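Local structure of tail fiber protein (Acinetobacter phage AM24, 5W5P) at residues 254-260 and 276-282; 303-309 and 325-330; 42-46 and 84-90; 53-59 and 71-77. The protein probably binds, and may degrade, the capsular polysaccharide of Acinetobacter baumannii as a trimeric tailspike of the phage. All coordinates share one frame; numbering follows the deposited sequence.

Interaction 1: residues 254-260 and 276-282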
loop_
_atom_site.group_PDB
_atom_site.type_symbol
_atom_site.label_atom_id
_atom_site.label_comp_id
_atom_site.label_asym_id
_atom_site.label_seq_id
_atom_site.Cartn_x
_atom_site.Cartn_y
_atom_site.Cartn_z
ATOM N N THR A 254 13.868 -9.449 25.671
ATOM C CA THR A 254 13.458 -8.068 25.872
ATOM C C THR A 254 11.945 -7.990 25.738
ATOM O O THR A 254 11.282 -8.964 25.370
ATOM C CB THR A 254 14.116 -7.117 24.858
ATOM O OG1 THR A 254 13.558 -7.347 23.558
ATOM C CG2 THR A 254 15.616 -7.334 24.805
ATOM N N GLY A 255 11.392 -6.817 26.039
ATOM C CA GLY A 255 10.004 -6.572 25.726
ATOM C C GLY A 255 9.762 -6.560 24.230
ATOM O O GLY A 255 10.679 -6.433 23.421
ATOM N N TYR A 256 8.498 -6.700 23.851
ATOM C CA TYR A 256 8.144 -6.655 22.444
ATOM C C TYR A 256 6.696 -6.221 22.285
ATOM O O TYR A 256 5.888 -6.314 23.211
ATOM C CB TYR A 256 8.370 -8.008 21.762
ATOM C CG TYR A 256 7.555 -9.152 22.319
ATOM C CD1 TYR A 256 8.021 -9.902 23.390
ATOM C CD2 TYR A 256 6.333 -9.494 21.756
ATOM C CE1 TYR A 256 7.286 -10.958 23.894
ATOM C CE2 TYR A 256 5.586 -10.543 22.254
ATOM C CZ TYR A 256 6.068 -11.276 23.323
ATOM O OH TYR A 256 5.328 -12.324 23.821
ATOM N N VAL A 257 6.384 -5.735 21.088
ATOM C CA VAL A 257 5.025 -5.389 20.700
ATOM C C VAL A 257 4.548 -6.430 19.698
ATOM O O VAL A 257 5.345 -7.022 18.959
ATOM C CB VAL A 257 4.939 -3.961 20.116
ATOM C CG1 VAL A 257 5.462 -2.937 21.124
ATOM C CG2 VAL A 257 5.702 -3.861 18.808
ATOM N N GLN A 258 3.241 -6.675 19.687
ATOM C CA GLN A 258 2.686 -7.709 18.822
ATOM C C GLN A 258 1.356 -7.239 18.253
ATOM O O GLN A 258 0.425 -6.944 19.008
ATOM C CB GLN A 258 2.529 -9.027 19.586
ATOM C CG GLN A 258 1.684 -10.053 18.884
ATOM C CD GLN A 258 1.526 -11.326 19.690
ATOM O OE1 GLN A 258 0.551 -12.056 19.527
ATOM N NE2 GLN A 258 2.499 -11.614 20.549
ATOM N N SER A 259 1.276 -7.165 16.927
ATOM C CA SER A 259 0.058 -6.804 16.205
ATOM C C SER A 259 -0.507 -5.473 16.705
ATOM O O SER A 259 -1.567 -5.401 17.324
ATOM C CB SER A 259 -0.988 -7.918 16.312
ATOM O OG SER A 259 -0.584 -9.081 15.614
ATOM N N VAL A 260 0.249 -4.417 16.415
ATOM C CA VAL A 260 -0.138 -3.048 16.738
ATOM C C VAL A 260 -0.214 -2.270 15.432
ATOM O O VAL A 260 0.758 -2.246 14.664
ATOM C CB VAL A 260 0.846 -2.387 17.718
ATOM C CG1 VAL A 260 0.523 -0.898 17.886
ATOM C CG2 VAL A 260 0.812 -3.099 19.062
ATOM N N SER A 276 10.410 0.104 22.106
ATOM C CA SER A 276 10.655 -1.270 22.532
ATOM C C SER A 276 11.936 -1.771 21.859
ATOM O O SER A 276 12.737 -0.976 21.355
ATOM C CB SER A 276 9.434 -2.150 22.221
ATOM O OG SER A 276 9.575 -3.424 22.817
ATOM N N LYS A 277 12.131 -3.090 21.859
ATOM C CA LYS A 277 13.294 -3.706 21.237
ATOM C C LYS A 277 12.939 -4.799 20.241
ATOM O O LYS A 277 13.835 -5.291 19.548
ATOM C CB LYS A 277 14.226 -4.299 22.308
ATOM C CG LYS A 277 14.808 -3.270 23.270
ATOM C CD LYS A 277 15.736 -2.316 22.536
ATOM C CE LYS A 277 16.567 -1.481 23.492
ATOM N NZ LYS A 277 17.629 -0.743 22.752
ATOM N N ARG A 278 11.673 -5.185 20.137
ATOM C CA ARG A 278 11.267 -6.301 19.299
ATOM C C ARG A 278 9.815 -6.078 18.896
ATOM O O ARG A 278 9.047 -5.455 19.637
ATOM C CB ARG A 278 11.459 -7.634 20.040
ATOM C CG ARG A 278 11.077 -8.871 19.245
ATOM C CD ARG A 278 12.306 -9.695 18.900
ATOM N NE ARG A 278 11.995 -11.004 18.331
ATOM C CZ ARG A 278 11.433 -11.210 17.142
ATOM N NH1 ARG A 278 11.207 -12.455 16.733
ATOM N NH2 ARG A 278 11.105 -10.191 16.357
ATOM N N GLY A 279 9.452 -6.569 17.717
ATOM C CA GLY A 279 8.115 -6.341 17.196
ATOM C C GLY A 279 7.648 -7.487 16.333
ATOM O O GLY A 279 8.447 -8.178 15.697
ATOM N N PHE A 280 6.331 -7.691 16.316
ATOM C CA PHE A 280 5.676 -8.650 15.432
ATOM C C PHE A 280 4.481 -7.959 14.798
ATOM O O PHE A 280 3.623 -7.434 15.513
ATOM C CB PHE A 280 5.206 -9.903 16.187
ATOM C CG PHE A 280 6.302 -10.650 16.896
ATOM C CD1 PHE A 280 6.690 -10.287 18.183
ATOM C CD2 PHE A 280 6.923 -11.739 16.296
ATOM C CE1 PHE A 280 7.690 -10.980 18.848
ATOM C CE2 PHE A 280 7.925 -12.438 16.959
ATOM C CZ PHE A 280 8.308 -12.057 18.235
ATOM N N ASN A 281 4.421 -7.957 13.469
ATOM C CA ASN A 281 3.252 -7.496 12.722
ATOM C C ASN A 281 2.866 -6.074 13.137
ATOM O O ASN A 281 1.823 -5.817 13.731
ATOM C CB ASN A 281 2.090 -8.475 12.911
ATOM C CG ASN A 281 0.853 -8.062 12.148
ATOM O OD1 ASN A 281 0.919 -7.707 10.971
ATOM N ND2 ASN A 281 -0.294 -8.102 12.824
ATOM N N VAL A 282 3.756 -5.153 12.801
ATOM C CA VAL A 282 3.675 -3.765 13.233
ATOM C C VAL A 282 3.293 -2.915 12.029
ATOM O O VAL A 282 3.821 -3.109 10.929
ATOM C CB VAL A 282 5.009 -3.295 13.847
ATOM C CG1 VAL A 282 5.020 -1.777 14.055
ATOM C CG2 VAL A 282 5.285 -4.046 15.141
#
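Thr-254 opens the contact by setting its OG1 3.4 Å from CB of Lys-277, its side chain lying across that of the lysine. It lies just ahead of a parallel rung-to-rung pairing in what is probably a right-handed parallel beta-helix, the fold expected of a phage tailspike, in which each coil repeats the path of the one before. Two residues on, Tyr-256 takes its CG between backbone N and carbonyl carbon (chi1 61°), which turns its ring toward the next coil. There Phe-280 presents an edge to the tyrosine face, an offset edge-to-face pair with planes at 80° and CE1 of Phe-280 3.5 Å from CD2 of Tyr-256. Directly after the tyrosine, backbone bonds take over: Val-257 N gives to Arg-278 O, and Val-257 O accepts from Phe-280 N. On the face of Val-257, its CG2 meets CG2 of Val-282 at 3.7 Å. Beyond Gln-258, both chains turn a corner, at Ser-259 and at Asn-281, with positive phi in each. Ser-259 N donates to Phe-280 O. At the same corner Asn-281, whose OD1 is taken by Arg-310, sends ND2 to OG of Ser-259 at 3.0 Å, nearly straight at 172°, with the hydroxyl oxygen in the amide plane.

Interaction 2: residues 303-309 and 325-330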
loop_
_atom_site.group_PDB
_atom_site.type_symbol
_atom_site.label_atom_id
_atom_site.label_comp_id
_atom_site.label_asym_id
_atom_site.label_seq_id
_atom_site.Cartn_x
_atom_site.Cartn_y
_atom_site.Cartn_z
ATOM N N SER A 303 17.283 -11.862 15.984
ATOM C CA SER A 303 17.382 -12.363 14.613
ATOM C C SER A 303 16.046 -12.988 14.238
ATOM O O SER A 303 15.884 -14.215 14.297
ATOM C CB SER A 303 18.520 -13.376 14.468
ATOM O OG SER A 303 19.694 -12.909 15.103
ATOM N N PRO A 304 15.060 -12.171 13.835
ATOM C CA PRO A 304 15.179 -10.724 13.668
ATOM C C PRO A 304 14.755 -9.952 14.909
ATOM O O PRO A 304 14.412 -10.551 15.929
ATOM C CB PRO A 304 14.213 -10.446 12.525
ATOM C CG PRO A 304 13.086 -11.406 12.809
ATOM C CD PRO A 304 13.714 -12.638 13.452
ATOM N N ALA A 305 14.787 -8.625 14.811
ATOM C CA ALA A 305 14.143 -7.773 15.800
ATOM C C ALA A 305 12.695 -7.472 15.441
ATOM O O ALA A 305 11.848 -7.366 16.338
ATOM C CB ALA A 305 14.917 -6.458 15.955
ATOM N N VAL A 306 12.390 -7.348 14.150
ATOM C CA VAL A 306 11.063 -6.978 13.673
ATOM C C VAL A 306 10.606 -8.020 12.661
ATOM O O VAL A 306 11.239 -8.194 11.614
ATOM C CB VAL A 306 11.052 -5.577 13.037
ATOM C CG1 VAL A 306 9.630 -5.166 12.696
ATOM C CG2 VAL A 306 11.710 -4.557 13.963
ATOM N N ASN A 307 9.514 -8.707 12.971
ATOM C CA ASN A 307 8.875 -9.647 12.053
ATOM C C ASN A 307 7.738 -8.902 11.364
ATOM O O ASN A 307 6.630 -8.814 11.900
ATOM C CB ASN A 307 8.366 -10.881 12.795
ATOM C CG ASN A 307 9.476 -11.873 13.118
ATOM O OD1 ASN A 307 10.123 -11.785 14.164
ATOM N ND2 ASN A 307 9.705 -12.818 12.213
ATOM N N VAL A 308 8.025 -8.367 10.174
ATOM C CA VAL A 308 7.108 -7.558 9.367
ATOM C C VAL A 308 6.839 -6.208 10.021
ATOM O O VAL A 308 6.316 -6.128 11.138
ATOM C CB VAL A 308 5.778 -8.285 9.088
ATOM C CG1 VAL A 308 4.900 -7.450 8.158
ATOM C CG2 VAL A 308 6.040 -9.640 8.489
ATOM N N ILE A 309 7.197 -5.138 9.317
ATOM C CA ILE A 309 6.767 -3.787 9.657
ATOM C C ILE A 309 6.387 -3.089 8.360
ATOM O O ILE A 309 7.034 -3.284 7.324
ATOM C CB ILE A 309 7.854 -3.004 10.428
ATOM C CG1 ILE A 309 7.361 -1.599 10.790
ATOM C CG2 ILE A 309 9.148 -2.920 9.631
ATOM C CD1 ILE A 309 8.258 -0.864 11.749
ATOM N N LEU A 325 15.415 0.753 13.697
ATOM C CA LEU A 325 15.024 -0.643 13.789
ATOM C C LEU A 325 16.248 -1.550 13.854
ATOM O O LEU A 325 17.341 -1.200 13.386
ATOM C CB LEU A 325 14.161 -1.042 12.583
ATOM C CG LEU A 325 12.961 -0.133 12.326
ATOM C CD1 LEU A 325 12.197 -0.566 11.065
ATOM C CD2 LEU A 325 12.028 -0.112 13.532
ATOM N N GLY A 326 16.037 -2.730 14.436
ATOM C CA GLY A 326 17.010 -3.805 14.404
ATOM C C GLY A 326 16.928 -4.572 13.102
ATOM O O GLY A 326 16.589 -4.023 12.047
ATOM N N ALA A 327 17.254 -5.861 13.170
ATOM C CA ALA A 327 17.052 -6.737 12.026
ATOM C C ALA A 327 15.572 -6.784 11.666
ATOM O O ALA A 327 14.720 -7.035 12.525
ATOM C CB ALA A 327 17.574 -8.141 12.335
ATOM N N VAL A 328 15.267 -6.549 10.391
ATOM C CA VAL A 328 13.895 -6.484 9.898
ATOM C C VAL A 328 13.727 -7.520 8.797
ATOM O O VAL A 328 14.460 -7.496 7.802
ATOM C CB VAL A 328 13.543 -5.083 9.369
ATOM C CG1 VAL A 328 12.118 -5.063 8.781
ATOM C CG2 VAL A 328 13.700 -4.030 10.462
ATOM N N TYR A 329 12.760 -8.422 8.968
ATOM C CA TYR A 329 12.330 -9.329 7.910
ATOM C C TYR A 329 10.974 -8.861 7.394
ATOM O O TYR A 329 10.087 -8.530 8.190
ATOM C CB TYR A 329 12.220 -10.773 8.407
ATOM C CG TYR A 329 13.506 -11.391 8.910
ATOM C CD1 TYR A 329 14.729 -10.763 8.721
ATOM C CD2 TYR A 329 13.491 -12.604 9.580
ATOM C CE1 TYR A 329 15.903 -11.327 9.186
ATOM C CE2 TYR A 329 14.662 -13.179 10.048
ATOM C CZ TYR A 329 15.865 -12.533 9.849
ATOM O OH TYR A 329 17.032 -13.095 10.318
ATOM N N ALA A 330 10.823 -8.824 6.067
ATOM C CA ALA A 330 9.577 -8.422 5.415
ATOM C C ALA A 330 9.140 -7.024 5.867
ATOM O O ALA A 330 8.077 -6.831 6.460
ATOM C CB ALA A 330 8.473 -9.456 5.661
#
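Pro-304 sits on one face of the Tyr-329 ring, with CB 3.5 Å from the centroid and only 3° off the ring normal, a CH-pi contact made over the very centre. Its CG and CD lie over the CD2 and CE2 side of the same ring, CG reaching CD2 of Tyr-329 at 3.5 Å, while the phenolic OH lies near the carbonyl carbon of Ser-303. The tyrosine also stacks with Trp-412 of the second subunit, which places the ring at the trimer interface. The small chi2 of Tyr-329 (-10°) turns the ring so that one face meets the proline, which follows a cis peptide bond. Behind this pair the two segments run parallel, as successive coils of the parallel beta-helix. Ala-327 O takes two donors, Ala-305 N at 2.8 Å and Val-306 N at 2.9 Å, the second the straighter. Farther along, Tyr-329 N gives to Val-306 O, and Val-308 N gives to Tyr-329 O just past the corner at Asn-307. On the face of Val-306 and Val-328 the contact is apolar. The side chains of these two valines run alongside each other, with CB of Val-306 4.0 Å from CG2 of Val-328. Ile-309, past the corner, and Leu-325, ahead of the bridges, meet tip to tip, CD1 of one 4.0 Å from CD1 of the other, and CG2 of Ile-309 rests 3.8 Å from CG1 of Val-328. Leu-325 also packs on Val-296 and Leu-298 of the strand 294-298.

Interaction 3: residues 42-46 and 84-90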
loop_
_atom_site.group_PDB
_atom_site.type_symbol
_atom_site.label_atom_id
_atom_site.label_comp_id
_atom_site.label_asym_id
_atom_site.label_seq_id
_atom_site.Cartn_x
_atom_site.Cartn_y
_atom_site.Cartn_z
ATOM N N PHE A 42 -26.533 12.958 43.660
ATOM C CA PHE A 42 -26.611 11.548 44.030
ATOM C C PHE A 42 -27.158 11.373 45.438
ATOM O O PHE A 42 -27.870 10.402 45.712
ATOM C CB PHE A 42 -25.229 10.893 43.928
ATOM C CG PHE A 42 -24.887 10.364 42.558
ATOM C CD1 PHE A 42 -25.512 10.855 41.422
ATOM C CD2 PHE A 42 -23.921 9.378 42.412
ATOM C CE1 PHE A 42 -25.181 10.367 40.167
ATOM C CE2 PHE A 42 -23.587 8.884 41.160
ATOM C CZ PHE A 42 -24.220 9.378 40.037
ATOM N N ASP A 43 -26.826 12.293 46.347
ATOM C CA ASP A 43 -27.341 12.204 47.709
ATOM C C ASP A 43 -28.856 12.368 47.749
ATOM O O ASP A 43 -29.525 11.736 48.575
ATOM C CB ASP A 43 -26.665 13.251 48.597
ATOM C CG ASP A 43 -26.938 13.028 50.074
ATOM O OD1 ASP A 43 -26.546 11.962 50.598
ATOM O OD2 ASP A 43 -27.545 13.917 50.716
ATOM N N ASP A 44 -29.414 13.205 46.869
ATOM C CA ASP A 44 -30.863 13.352 46.814
ATOM C C ASP A 44 -31.542 12.059 46.386
ATOM O O ASP A 44 -32.636 11.750 46.868
ATOM C CB ASP A 44 -31.244 14.483 45.863
ATOM C CG ASP A 44 -30.767 15.832 46.347
ATOM O OD1 ASP A 44 -30.565 15.990 47.571
ATOM O OD2 ASP A 44 -30.595 16.736 45.503
ATOM N N LEU A 45 -30.922 11.293 45.487
ATOM C CA LEU A 45 -31.515 10.023 45.082
ATOM C C LEU A 45 -31.457 9.005 46.212
ATOM O O LEU A 45 -32.457 8.340 46.505
ATOM C CB LEU A 45 -30.818 9.485 43.835
ATOM C CG LEU A 45 -31.337 8.141 43.319
ATOM C CD1 LEU A 45 -32.725 8.281 42.710
ATOM C CD2 LEU A 45 -30.369 7.552 42.309
ATOM N N ARG A 46 -30.298 8.877 46.867
ATOM C CA ARG A 46 -30.167 7.919 47.964
ATOM C C ARG A 46 -31.127 8.227 49.105
ATOM O O ARG A 46 -31.506 7.321 49.855
ATOM C CB ARG A 46 -28.726 7.898 48.481
ATOM C CG ARG A 46 -27.729 7.260 47.521
ATOM C CD ARG A 46 -26.389 7.015 48.196
ATOM N NE ARG A 46 -25.418 6.450 47.270
ATOM C CZ ARG A 46 -24.475 7.158 46.655
ATOM N NH1 ARG A 46 -24.372 8.462 46.874
ATOM N NH2 ARG A 46 -23.634 6.564 45.822
ATOM N N ASP A 84 -23.767 -0.772 46.244
ATOM C CA ASP A 84 -23.586 0.546 45.652
ATOM C C ASP A 84 -22.198 0.646 45.025
ATOM O O ASP A 84 -21.193 0.341 45.676
ATOM C CB ASP A 84 -23.776 1.621 46.725
ATOM C CG ASP A 84 -23.945 3.015 46.147
ATOM O OD1 ASP A 84 -23.030 3.487 45.436
ATOM O OD2 ASP A 84 -24.988 3.647 46.417
ATOM N N ASN A 85 -22.138 1.064 43.758
ATOM C CA ASN A 85 -20.863 1.266 43.080
ATOM C C ASN A 85 -20.574 2.731 42.779
ATOM O O ASN A 85 -19.560 3.026 42.141
ATOM C CB ASN A 85 -20.793 0.434 41.786
ATOM C CG ASN A 85 -21.777 0.893 40.718
ATOM O OD1 ASN A 85 -22.468 1.896 40.865
ATOM N ND2 ASN A 85 -21.848 0.136 39.634
ATOM N N ASP A 86 -21.442 3.647 43.216
ATOM C CA ASP A 86 -21.230 5.089 43.066
ATOM C C ASP A 86 -21.150 5.507 41.597
ATOM O O ASP A 86 -20.426 6.439 41.238
ATOM C CB ASP A 86 -19.985 5.547 43.833
ATOM C CG ASP A 86 -20.064 7.002 44.258
ATOM O OD1 ASP A 86 -21.153 7.436 44.687
ATOM O OD2 ASP A 86 -19.042 7.710 44.170
ATOM N N GLY A 87 -21.908 4.827 40.738
ATOM C CA GLY A 87 -21.925 5.198 39.337
ATOM C C GLY A 87 -23.112 4.689 38.544
ATOM O O GLY A 87 -23.768 5.464 37.842
ATOM N N THR A 88 -23.387 3.387 38.621
ATOM C CA THR A 88 -24.503 2.794 37.899
ATOM C C THR A 88 -25.483 2.061 38.796
ATOM O O THR A 88 -26.630 1.860 38.387
ATOM C CB THR A 88 -24.001 1.816 36.822
ATOM O OG1 THR A 88 -23.230 0.774 37.434
ATOM C CG2 THR A 88 -23.139 2.549 35.793
ATOM N N ILE A 89 -25.070 1.655 39.993
ATOM C CA ILE A 89 -25.957 1.081 40.994
ATOM C C ILE A 89 -25.822 1.941 42.240
ATOM O O ILE A 89 -24.777 1.921 42.906
ATOM C CB ILE A 89 -25.627 -0.386 41.296
ATOM C CG1 ILE A 89 -25.414 -1.172 40.001
ATOM C CG2 ILE A 89 -26.742 -1.027 42.110
ATOM C CD1 ILE A 89 -25.211 -2.650 40.218
ATOM N N LEU A 90 -26.864 2.709 42.550
ATOM C CA LEU A 90 -26.910 3.547 43.743
ATOM C C LEU A 90 -27.986 2.997 44.669
ATOM O O LEU A 90 -29.144 2.854 44.263
ATOM C CB LEU A 90 -27.190 5.009 43.387
ATOM C CG LEU A 90 -26.314 5.642 42.296
ATOM C CD1 LEU A 90 -26.754 7.063 41.966
ATOM C CD2 LEU A 90 -24.853 5.623 42.704
#
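Arg-46 reaches from helix 42-46 to the loop that leads into strand 89-91, and its side chain can be followed outward. From CB the chain runs extended through CG to NE (chi2 -168°, chi3 -178°), which carries the guanidinium away from the helix to two acidic residues. CD passes about 4.1 Å from OD2 of Asp-84. NE then gives a hydrogen bond to that same OD2 at 3.0 Å; OD2 lies in the guanidinium plane, but NE meets it on the syn side, 32° out of the carboxylate plane. NH2 completes the side-on grip by bonding OD1 of Asp-84 at 3.2 Å, and also reaches OD1 of Asp-86 at 2.9 Å through the anti lone pair of that oxygen. CD2 of Leu-90 lies 3.5 Å from the same NH2, next to the apolar half of the contact. There CD1 of Leu-90 stands over the centre of the Phe-42 ring, 3.6 Å from its centroid, and touches CD2 of Leu-45 at 3.7 Å. Asp-84 is itself braced: its OD1 accepts from Asp-86 N in an Asx turn, on the face away from the arginine. Asp-86 OD2 has a further salt bridge to Arg-62. Two carboxylates held close together would tend to raise each other's pKa; Arg-46, shared by both, and Arg-62 on Asp-86 probably offset this and favour the ionised forms.

Interaction 4: residues 53-59 and 71-77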
loop_
_atom_site.group_PDB
_atom_site.type_symbol
_atom_site.label_atom_id
_atom_site.label_comp_id
_atom_site.label_asym_id
_atom_site.label_seq_id
_atom_site.Cartn_x
_atom_site.Cartn_y
_atom_site.Cartn_z
ATOM N N ASN A 53 -43.230 0.938 41.802
ATOM C CA ASN A 53 -42.203 -0.042 41.481
ATOM C C ASN A 53 -41.745 0.149 40.041
ATOM O O ASN A 53 -42.568 0.258 39.127
ATOM C CB ASN A 53 -42.732 -1.461 41.692
ATOM C CG ASN A 53 -42.897 -1.809 43.161
ATOM O OD1 ASN A 53 -42.748 -0.952 44.036
ATOM N ND2 ASN A 53 -43.211 -3.069 43.440
ATOM N N GLY A 54 -40.430 0.196 39.842
ATOM C CA GLY A 54 -39.889 0.440 38.521
ATOM C C GLY A 54 -39.948 1.878 38.069
ATOM O O GLY A 54 -39.903 2.139 36.862
ATOM N N GLN A 55 -40.057 2.823 38.999
ATOM C CA GLN A 55 -40.104 4.231 38.634
ATOM C C GLN A 55 -38.753 4.672 38.087
ATOM O O GLN A 55 -37.703 4.264 38.586
ATOM C CB GLN A 55 -40.490 5.080 39.848
ATOM C CG GLN A 55 -40.601 6.575 39.572
ATOM C CD GLN A 55 -40.661 7.404 40.842
ATOM O OE1 GLN A 55 -40.343 6.919 41.926
ATOM N NE2 GLN A 55 -41.071 8.662 40.714
ATOM N N THR A 56 -38.782 5.498 37.047
ATOM C CA THR A 56 -37.576 6.119 36.514
ATOM C C THR A 56 -37.590 7.596 36.878
ATOM O O THR A 56 -38.559 8.306 36.576
ATOM C CB THR A 56 -37.465 5.940 34.999
ATOM O OG1 THR A 56 -37.627 4.558 34.659
ATOM C CG2 THR A 56 -36.096 6.407 34.521
ATOM N N VAL A 57 -36.524 8.049 37.535
ATOM C CA VAL A 57 -36.336 9.447 37.886
ATOM C C VAL A 57 -35.021 9.919 37.282
ATOM O O VAL A 57 -34.146 9.125 36.930
ATOM C CB VAL A 57 -36.341 9.675 39.411
ATOM C CG1 VAL A 57 -37.683 9.280 40.006
ATOM C CG2 VAL A 57 -35.209 8.897 40.064
ATOM N N TYR A 58 -34.884 11.233 37.171
ATOM C CA TYR A 58 -33.681 11.844 36.630
ATOM C C TYR A 58 -32.884 12.490 37.754
ATOM O O TYR A 58 -33.425 13.293 38.522
ATOM C CB TYR A 58 -34.028 12.882 35.561
ATOM C CG TYR A 58 -32.825 13.646 35.073
ATOM C CD1 TYR A 58 -32.552 14.918 35.549
ATOM C CD2 TYR A 58 -31.947 13.086 34.150
ATOM C CE1 TYR A 58 -31.451 15.616 35.120
ATOM C CE2 TYR A 58 -30.835 13.784 33.713
ATOM C CZ TYR A 58 -30.596 15.049 34.203
ATOM O OH TYR A 58 -29.498 15.763 33.783
ATOM N N VAL A 59 -31.605 12.134 37.855
ATOM C CA VAL A 59 -30.678 12.775 38.783
ATOM C C VAL A 59 -29.829 13.760 37.993
ATOM O O VAL A 59 -29.239 13.400 36.966
ATOM C CB VAL A 59 -29.801 11.740 39.508
ATOM C CG1 VAL A 59 -28.961 12.419 40.578
ATOM C CG2 VAL A 59 -30.663 10.646 40.118
ATOM N N GLY A 71 -28.173 11.432 34.964
ATOM C CA GLY A 71 -28.824 10.499 34.070
ATOM C C GLY A 71 -30.098 9.960 34.693
ATOM O O GLY A 71 -30.530 10.398 35.757
ATOM N N LEU A 72 -30.684 8.990 33.995
ATOM C CA LEU A 72 -31.913 8.347 34.437
ATOM C C LEU A 72 -31.593 7.122 35.285
ATOM O O LEU A 72 -30.670 6.363 34.978
ATOM C CB LEU A 72 -32.770 7.933 33.238
ATOM C CG LEU A 72 -33.308 9.033 32.320
ATOM C CD1 LEU A 72 -33.646 8.453 30.957
ATOM C CD2 LEU A 72 -34.531 9.712 32.935
ATOM N N PHE A 73 -32.369 6.935 36.350
ATOM C CA PHE A 73 -32.235 5.795 37.247
ATOM C C PHE A 73 -33.615 5.200 37.491
ATOM O O PHE A 73 -34.577 5.937 37.732
ATOM C CB PHE A 73 -31.588 6.206 38.577
ATOM C CG PHE A 73 -30.132 6.565 38.461
ATOM C CD1 PHE A 73 -29.744 7.849 38.108
ATOM C CD2 PHE A 73 -29.150 5.614 38.700
ATOM C CE1 PHE A 73 -28.404 8.178 37.996
ATOM C CE2 PHE A 73 -27.809 5.939 38.590
ATOM C CZ PHE A 73 -27.437 7.222 38.238
ATOM N N TYR A 74 -33.718 3.876 37.425
ATOM C CA TYR A 74 -34.970 3.186 37.693
ATOM C C TYR A 74 -34.834 2.329 38.943
ATOM O O TYR A 74 -33.778 1.742 39.197
ATOM C CB TYR A 74 -35.417 2.330 36.499
ATOM C CG TYR A 74 -34.693 1.014 36.337
ATOM C CD1 TYR A 74 -33.453 0.957 35.701
ATOM C CD2 TYR A 74 -35.253 -0.173 36.794
ATOM C CE1 TYR A 74 -32.782 -0.243 35.535
ATOM C CE2 TYR A 74 -34.595 -1.377 36.637
ATOM C CZ TYR A 74 -33.357 -1.409 36.004
ATOM O OH TYR A 74 -32.696 -2.608 35.843
ATOM N N ALA A 75 -35.907 2.278 39.728
ATOM C CA ALA A 75 -35.922 1.516 40.976
ATOM C C ALA A 75 -36.165 0.051 40.642
ATOM O O ALA A 75 -37.285 -0.351 40.323
ATOM C CB ALA A 75 -36.984 2.056 41.926
ATOM N N ASP A 76 -35.105 -0.751 40.706
ATOM C CA ASP A 76 -35.189 -2.187 40.442
ATOM C C ASP A 76 -35.727 -2.869 41.693
ATOM O O ASP A 76 -34.979 -3.223 42.609
ATOM C CB ASP A 76 -33.826 -2.737 40.039
ATOM C CG ASP A 76 -33.909 -4.131 39.458
ATOM O OD1 ASP A 76 -35.029 -4.676 39.368
ATOM O OD2 ASP A 76 -32.853 -4.685 39.095
ATOM N N THR A 77 -37.051 -3.058 41.727
ATOM C CA THR A 77 -37.702 -3.634 42.902
ATOM C C THR A 77 -37.311 -5.088 43.133
ATOM O O THR A 77 -37.402 -5.566 44.268
ATOM C CB THR A 77 -39.227 -3.525 42.775
ATOM O OG1 THR A 77 -39.577 -2.273 42.170
ATOM C CG2 THR A 77 -39.881 -3.613 44.144
#
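A chi1 of 174° sends the ring of Tyr-58 out from its strand, away from the backbone N, and brings its CD2 3.4 Å from O of Gly-71. Thr-56, with CG2 anti to N and OG1 beside it (chi1 -51°), splits its two branches between neighbours: CG2 meets CB of Leu-72 at 3.9 Å, and OG1 comes 3.6 Å from CB of Tyr-74. These groups share one face, where Tyr-58 of the second subunit packs on Thr-56 and Leu-72. Strands 56-59 and 71-75 form a beta hairpin in a four-stranded antiparallel sheet, with 56-59 outermost and 71-75 between it and 97-100. Val-57 and Phe-73 are a hydrogen-bonded pair, Val-57 N to Phe-73 O and Phe-73 N to Val-57 O both 2.9 Å; Val-59 and Gly-71 repeat the pattern. On the other face CG2 of Val-59 touches CD1 of Phe-73 at 3.6 Å, and helix 42-46 lies over both through Leu-45. Toward the open end of the hairpin Ala-75 N gives to Gln-55 O, whereas the bond from Gly-54 N to Ala-75 O is weak. Past it, the side chains of Asn-53 and Thr-77 lie across each other, with Asn-53 ND2 3.4 Å from Thr-77 CG2.

In the fold
Along the chain, interaction 4 falls within the span bridged by interaction 3, and interactions 1 and 2 follow. Interactions 3 and 4 lie in the N-terminal part, around a four-stranded antiparallel sheet: their centres are 11 Å apart, and Leu-45, Phe-42 and Leu-90 of interaction 3 pack on Val-57, Val-59 and Phe-73 of interaction 4, so helix and hairpin share one apolar core. Interactions 1 and 2, centres 10 Å apart, lie on neighbouring coils of the beta-helix, linked by a probable hydrogen bond from Asn-281 N to Asn-307 O. Centres of the two pairs are about 43 to 56 Å apart, without touching. Interactions 1, 2 and 4 also meet the second subunit, so trimer contacts occur in both regions.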